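Local coordinates for ATP/GTP-binding site-containing protein A (Brucella abortus, PDB 6NTR), which functions in the periplasm to maintain cell envelope integrity and adopts a beta-barrel-like fold, at residues T68-D73 / K77-V82; M130-G135 / K142-T147. All coordinates share one frame; numbering follows the deposited sequence.

Interaction 1 (T68-D73 / K77-V82); sequences TTTFED and KDFRFV. With EDO (1,2-ethanediol), chain F.
A chi1 of -178° swings the F71 ring away from its own N, while R80 keeps CG beside its N (chi1 -71°). With these torsions and a bend at chi3 of R80, the two side chains run side by side on one face of an antiparallel beta hairpin. The hairpin is formed by strands 62-72 and 78-87 of the barrel-like fold. The F71 ring and R80 guanidinium are nearly parallel, with planes 14° apart, and NH2 of R80 approaches CD2 of F71 obliquely at 4.0 Å. R80 has two conformers and this contact is that of one of them, so it is tentative. T69 and V82 share this face.

T70, E72, F79 and F81 lie on the other face. There the F79 ring leans across to strand 62-72: its CE1 lies 3.8 Å from CB of T70. Its CD1 edge receives CB of E72 at 3.9 Å. F79 also stacks on F125, and the E72 carboxylate accepts a hydrogen bond from T127 N in helix 126-138.

T69 pairs with V82, and F71 with R80, through two N-H...O bonds each, one in either direction. The shortest is R80 N to F71 O, 2.7 Å. At the turn end, D73 N donates to D78 O at 3.1 Å.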
loop_
_atom_site.group_PDB
_atom_site.type_symbol
_atom_site.label_atom_id
_atom_site.label_comp_id
_atom_site.label_asym_id
_atom_site.label_seq_id
_atom_site.Cartn_x
_atom_site.Cartn_y
_atom_site.Cartn_z
ATOM N N THR A 68 1.757 10.214 4.591
ATOM C CA THR A 68 0.326 10.048 4.603
ATOM C C THR A 68 -0.171 9.527 5.911
ATOM O O THR A 68 0.534 8.870 6.628
ATOM C CB THR A 68 -0.122 9.044 3.521
ATOM O OG1 THR A 68 0.237 7.732 3.926
ATOM C CG2 THR A 68 0.535 9.325 2.230
ATOM N N THR A 69 -1.408 9.846 6.221
ATOM C CA THR A 69 -2.027 9.369 7.428
ATOM C C THR A 69 -3.440 9.030 7.089
ATOM O O THR A 69 -4.078 9.763 6.382
ATOM C CB THR A 69 -2.024 10.451 8.537
ATOM O OG1 THR A 69 -0.715 10.983 8.669
ATOM C CG2 THR A 69 -2.387 9.863 9.835
ATOM N N THR A 70 -3.926 7.908 7.584
ATOM C CA THR A 70 -5.330 7.562 7.373
ATOM C C THR A 70 -5.970 7.064 8.659
ATOM O O THR A 70 -5.290 6.657 9.602
ATOM C CB THR A 70 -5.531 6.486 6.281
ATOM O OG1 THR A 70 -5.215 5.191 6.818
ATOM C CG2 THR A 70 -4.674 6.775 5.056
ATOM N N PHE A 71 -7.299 7.101 8.677
ATOM C CA PHE A 71 -8.091 6.446 9.710
ATOM C C PHE A 71 -9.292 5.806 9.039
ATOM O O PHE A 71 -9.952 6.438 8.207
ATOM C CB PHE A 71 -8.554 7.423 10.807
ATOM C CG PHE A 71 -9.348 6.770 11.929
ATOM C CD1 PHE A 71 -8.703 6.177 13.000
ATOM C CD2 PHE A 71 -10.733 6.758 11.909
ATOM C CE1 PHE A 71 -9.423 5.581 14.017
ATOM C CE2 PHE A 71 -11.450 6.160 12.924
ATOM C CZ PHE A 71 -10.796 5.571 13.976
ATOM N N GLU A 72 -9.562 4.557 9.401
ATOM C CA GLU A 72 -10.691 3.797 8.895
ATOM C C GLU A 72 -11.538 3.347 10.069
ATOM O O GLU A 72 -11.006 2.906 11.091
ATOM C CB GLU A 72 -10.205 2.584 8.083
ATOM C CG GLU A 72 -11.281 1.716 7.466
ATOM C CD GLU A 72 -10.687 0.565 6.699
ATOM O OE1 GLU A 72 -9.614 0.763 6.097
ATOM O OE2 GLU A 72 -11.267 -0.539 6.746
ATOM N N ASP A 73 -12.850 3.460 9.925
ATOM C CA ASP A 73 -13.694 3.195 11.070
ATOM C C ASP A 73 -13.990 1.712 11.231
ATOM O O ASP A 73 -13.962 0.931 10.277
ATOM C CB ASP A 73 -15.006 3.943 10.982
ATOM C CG ASP A 73 -15.581 4.183 12.333
ATOM O OD1 ASP A 73 -15.891 3.191 13.018
ATOM O OD2 ASP A 73 -15.692 5.355 12.729
ATOM N N LYS A 77 -17.010 1.846 7.260
ATOM C CA LYS A 77 -17.834 2.710 6.425
ATOM C C LYS A 77 -17.280 4.119 6.291
ATOM O O LYS A 77 -17.773 4.889 5.460
ATOM C CB LYS A 77 -19.273 2.785 6.970
ATOM C CG LYS A 77 -20.178 1.643 6.516
ATOM C CD LYS A 77 -21.649 1.943 6.773
ATOM C CE LYS A 77 -22.548 0.989 5.989
ATOM N NZ LYS A 77 -24.000 1.331 6.081
ATOM N N ASP A 78 -16.274 4.475 7.060
ATOM C CA ASP A 78 -15.664 5.780 6.931
ATOM C C ASP A 78 -14.163 5.620 6.739
ATOM O O ASP A 78 -13.574 4.616 7.149
ATOM C CB ASP A 78 -15.954 6.635 8.152
ATOM C CG ASP A 78 -15.437 8.044 7.999
ATOM O OD1 ASP A 78 -15.758 8.679 6.968
ATOM O OD2 ASP A 78 -14.667 8.490 8.880
ATOM N N PHE A 79 -13.548 6.623 6.113
ATOM C CA PHE A 79 -12.131 6.557 5.763
ATOM C C PHE A 79 -11.607 7.982 5.644
ATOM O O PHE A 79 -11.935 8.678 4.680
ATOM C CB PHE A 79 -11.944 5.777 4.461
ATOM C CG PHE A 79 -10.519 5.532 4.085
ATOM C CD1 PHE A 79 -9.659 4.894 4.946
ATOM C CD2 PHE A 79 -10.053 5.900 2.840
ATOM C CE1 PHE A 79 -8.352 4.649 4.586
ATOM C CE2 PHE A 79 -8.753 5.659 2.476
ATOM C CZ PHE A 79 -7.900 5.034 3.354
ATOM N N ARG A 80 -10.834 8.425 6.632
ATOM C CA ARG A 80 -10.209 9.742 6.614
ATOM C C ARG A 80 -8.780 9.621 6.094
ATOM O O ARG A 80 -8.058 8.696 6.466
ATOM C CB ARG A 80 -10.208 10.374 8.012
ATOM C CG ARG A 80 -11.577 10.838 8.523
ATOM C CD ARG A 80 -11.476 11.634 9.841
ATOM N NE ARG A 80 -11.735 10.815 11.025
ATOM C CZ ARG A 80 -12.928 10.686 11.593
ATOM N NH1 ARG A 80 -13.974 11.321 11.085
ATOM N NH2 ARG A 80 -13.075 9.925 12.670
ATOM N N PHE A 81 -8.370 10.566 5.244
ATOM C CA PHE A 81 -7.063 10.473 4.578
ATOM C C PHE A 81 -6.377 11.821 4.297
ATOM O O PHE A 81 -7.032 12.783 3.888
ATOM C CB PHE A 81 -7.199 9.685 3.256
ATOM C CG PHE A 81 -8.191 10.267 2.282
ATOM C CD1 PHE A 81 -7.795 11.195 1.329
ATOM C CD2 PHE A 81 -9.506 9.855 2.300
ATOM C CE1 PHE A 81 -8.696 11.705 0.437
ATOM C CE2 PHE A 81 -10.409 10.371 1.414
ATOM C CZ PHE A 81 -10.007 11.294 0.482
ATOM N N VAL A 82 -5.042 11.859 4.476
ATOM C CA VAL A 82 -4.186 13.016 4.172
ATOM C C VAL A 82 -2.958 12.553 3.386
ATOM O O VAL A 82 -2.218 11.679 3.848
ATOM C CB VAL A 82 -3.706 13.774 5.443
ATOM C CG1 VAL A 82 -2.992 15.083 5.087
ATOM C CG2 VAL A 82 -4.827 14.090 6.399
HETATM C C1 EDO F . 3.609 10.144 8.054
HETATM O O1 EDO F . 2.456 10.131 8.902
HETATM C C2 EDO F . 4.801 9.616 8.843
HETATM O O2 EDO F . 5.772 10.654 9.043
#

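Interaction 2 (M130-G135 / K142-T147); sequences MEELIG and KFYQTT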
loop_
_atom_site.group_PDB
_atom_site.type_symbol
_atom_site.label_atom_id
_atom_site.label_comp_id
_atom_site.label_asym_id
_atom_site.label_seq_id
_atom_site.Cartn_x
_atom_site.Cartn_y
_atom_site.Cartn_z
HETATM N N MSE A 130 -7.630 -5.579 3.056
HETATM C CA MSE A 130 -6.560 -6.379 3.576
HETATM C C MSE A 130 -7.187 -7.553 4.293
HETATM O O MSE A 130 -6.768 -8.672 4.091
HETATM C CB MSE A 130 -5.658 -5.560 4.488
HETATM C CG MSE A 130 -4.170 -5.726 4.159
HETATM SE SE MSE A 130 -3.685 -5.683 2.244
HETATM C CE MSE A 130 -4.568 -4.030 1.684
ATOM N N GLU A 131 -8.226 -7.300 5.093
ATOM C CA GLU A 131 -8.856 -8.373 5.856
ATOM C C GLU A 131 -9.459 -9.418 4.938
ATOM O O GLU A 131 -9.378 -10.619 5.209
ATOM C CB GLU A 131 -9.931 -7.808 6.781
ATOM C CG GLU A 131 -9.388 -7.094 7.980
ATOM C CD GLU A 131 -10.478 -6.654 8.921
ATOM O OE1 GLU A 131 -11.352 -5.868 8.495
ATOM O OE2 GLU A 131 -10.466 -7.096 10.086
ATOM N N GLU A 132 -10.077 -8.975 3.850
ATOM C CA GLU A 132 -10.646 -9.896 2.875
ATOM C C GLU A 132 -9.567 -10.712 2.184
ATOM O O GLU A 132 -9.789 -11.868 1.818
ATOM C CB GLU A 132 -11.435 -9.100 1.853
ATOM C CG GLU A 132 -12.026 -9.890 0.761
ATOM C CD GLU A 132 -12.538 -8.977 -0.304
ATOM O OE1 GLU A 132 -11.699 -8.250 -0.887
ATOM O OE2 GLU A 132 -13.768 -8.957 -0.532
ATOM N N LEU A 133 -8.415 -10.103 1.943
ATOM C CA LEU A 133 -7.310 -10.838 1.361
ATOM C C LEU A 133 -6.887 -11.977 2.266
ATOM O O LEU A 133 -6.688 -13.101 1.800
ATOM C CB LEU A 133 -6.158 -9.880 1.098
ATOM C CG LEU A 133 -4.750 -10.371 0.777
ATOM C CD1 LEU A 133 -4.729 -11.552 -0.147
ATOM C CD2 LEU A 133 -4.038 -9.230 0.131
ATOM N N ILE A 134 -6.770 -11.715 3.569
ATOM C CA ILE A 134 -6.374 -12.765 4.507
ATOM C C ILE A 134 -7.431 -13.852 4.569
ATOM O O ILE A 134 -7.117 -15.044 4.515
ATOM C CB ILE A 134 -6.099 -12.189 5.911
ATOM C CG1 ILE A 134 -4.946 -11.192 5.880
ATOM C CG2 ILE A 134 -5.753 -13.289 6.884
ATOM C CD1 ILE A 134 -4.832 -10.378 7.142
ATOM N N GLY A 135 -8.693 -13.464 4.697
ATOM C CA GLY A 135 -9.771 -14.427 4.794
ATOM C C GLY A 135 -9.809 -15.343 3.593
ATOM O O GLY A 135 -9.731 -16.565 3.723
ATOM N N LYS A 142 -7.183 -18.581 -4.158
ATOM C CA LYS A 142 -5.908 -18.221 -4.763
ATOM C C LYS A 142 -5.979 -17.210 -5.908
ATOM O O LYS A 142 -4.956 -16.782 -6.408
ATOM C CB LYS A 142 -5.141 -19.472 -5.194
ATOM C CG LYS A 142 -5.064 -20.536 -4.119
ATOM C CD LYS A 142 -3.830 -20.392 -3.252
ATOM C CE LYS A 142 -4.126 -20.795 -1.822
ATOM N NZ LYS A 142 -3.205 -21.840 -1.316
ATOM N N PHE A 143 -7.179 -16.843 -6.328
ATOM C CA PHE A 143 -7.337 -15.887 -7.404
ATOM C C PHE A 143 -8.683 -15.190 -7.290
ATOM O O PHE A 143 -9.695 -15.847 -7.189
ATOM C CB PHE A 143 -7.254 -16.631 -8.731
ATOM C CG PHE A 143 -6.532 -15.894 -9.810
ATOM C CD1 PHE A 143 -7.152 -14.882 -10.501
ATOM C CD2 PHE A 143 -5.249 -16.236 -10.151
ATOM C CE1 PHE A 143 -6.496 -14.213 -11.502
ATOM C CE2 PHE A 143 -4.586 -15.572 -11.154
ATOM C CZ PHE A 143 -5.212 -14.562 -11.831
ATOM N N TYR A 144 -8.707 -13.866 -7.312
ATOM C CA TYR A 144 -9.965 -13.124 -7.236
ATOM C C TYR A 144 -9.876 -11.681 -7.715
ATOM O O TYR A 144 -8.814 -11.129 -7.815
ATOM C CB TYR A 144 -10.645 -13.245 -5.868
ATOM C CG TYR A 144 -9.963 -12.554 -4.716
ATOM C CD1 TYR A 144 -10.274 -11.249 -4.380
ATOM C CD2 TYR A 144 -9.039 -13.217 -3.945
ATOM C CE1 TYR A 144 -9.655 -10.627 -3.328
ATOM C CE2 TYR A 144 -8.419 -12.598 -2.893
ATOM C CZ TYR A 144 -8.739 -11.305 -2.594
ATOM O OH TYR A 144 -8.126 -10.704 -1.552
ATOM N N GLN A 145 -11.016 -11.094 -8.020
ATOM C CA GLN A 145 -11.095 -9.729 -8.492
ATOM C C GLN A 145 -11.985 -8.933 -7.549
ATOM O O GLN A 145 -12.970 -9.446 -7.049
ATOM C CB GLN A 145 -11.655 -9.679 -9.906
ATOM C CG GLN A 145 -10.746 -10.270 -10.963
ATOM C CD GLN A 145 -11.134 -9.858 -12.362
ATOM O OE1 GLN A 145 -12.296 -9.649 -12.654
ATOM N NE2 GLN A 145 -10.153 -9.726 -13.221
ATOM N N THR A 146 -11.606 -7.693 -7.323
ATOM C CA THR A 146 -12.323 -6.807 -6.435
ATOM C C THR A 146 -11.937 -5.380 -6.745
ATOM O O THR A 146 -11.210 -5.121 -7.683
ATOM C CB THR A 146 -12.093 -7.151 -4.960
ATOM O OG1 THR A 146 -12.974 -6.375 -4.159
ATOM C CG2 THR A 146 -10.682 -6.872 -4.557
ATOM N N THR A 147 -12.462 -4.455 -5.966
ATOM C CA THR A 147 -12.178 -3.038 -6.138
ATOM C C THR A 147 -11.684 -2.487 -4.834
ATOM O O THR A 147 -11.777 -3.139 -3.814
ATOM C CB THR A 147 -13.429 -2.246 -6.477
ATOM O OG1 THR A 147 -14.389 -2.448 -5.445
ATOM C CG2 THR A 147 -13.992 -2.703 -7.777
#
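Y144 points its ring at helix 126-138 and overlaps the backbone of L133 with its hydroxyl end. The OH lies 3.0 Å from CA of L133 and 3.4 Å from CB of L133. CA of L133 sits near the plane of the ring, so the helix meets the phenol at its edge. The L133 side chain lies roughly perpendicular to that of Y144. A chi1 of 69° sends the Y144 ring from the strand to the helix.

E132, one residue earlier in the helix, reaches across as well. Its CG is anti to the backbone N (chi1 177°), and the chain stays extended as it runs toward the strand. OE1 of E132 comes within 4.0 Å of CE1 of Y144, oblique to the ring. The carboxylate and ring planes are 74° apart. The same OE1 lies 4.0 Å from OG1 of T146, and the E132 and T146 side chains pass alongside, running opposite ways. The polar partner of OE1 is Q124, which donates a hydrogen bond from NE2.

This is helix-on-sheet packing through side chains. The helix and strand segments run nearly antiparallel, with axes 10.9 Å apart. L133 continues inward onto V163, V190, I192, F211 and L213 of the neighbouring strands. K136 makes a cation-pi contact with the Y144 ring.

No hydrogen bond joins the two segments. Without such bonds the contact is one of van der Waals fit, chiefly of Y144 against L133 and E132, with T146 beside E132, while Q124 holds the E132 carboxylate.

The two contacts follow one another in the sequence. Their centres are about 20 Å apart and their nearest atoms about 6 Å, without touching. Helix 126-138 relates the two. Its first turn covers the hairpin of interaction 1, where P126 packs on E72 and F79. Its later turns, in 130-135, pack against strand 143-148 in interaction 2. The helix thus spans from the 62-72 and 78-87 hairpin to another part of the barrel-like fold. The ethanediol is probably from the crystallisation liquor. It bonds to T68 O at interaction 1, as well as to N47 and Q67.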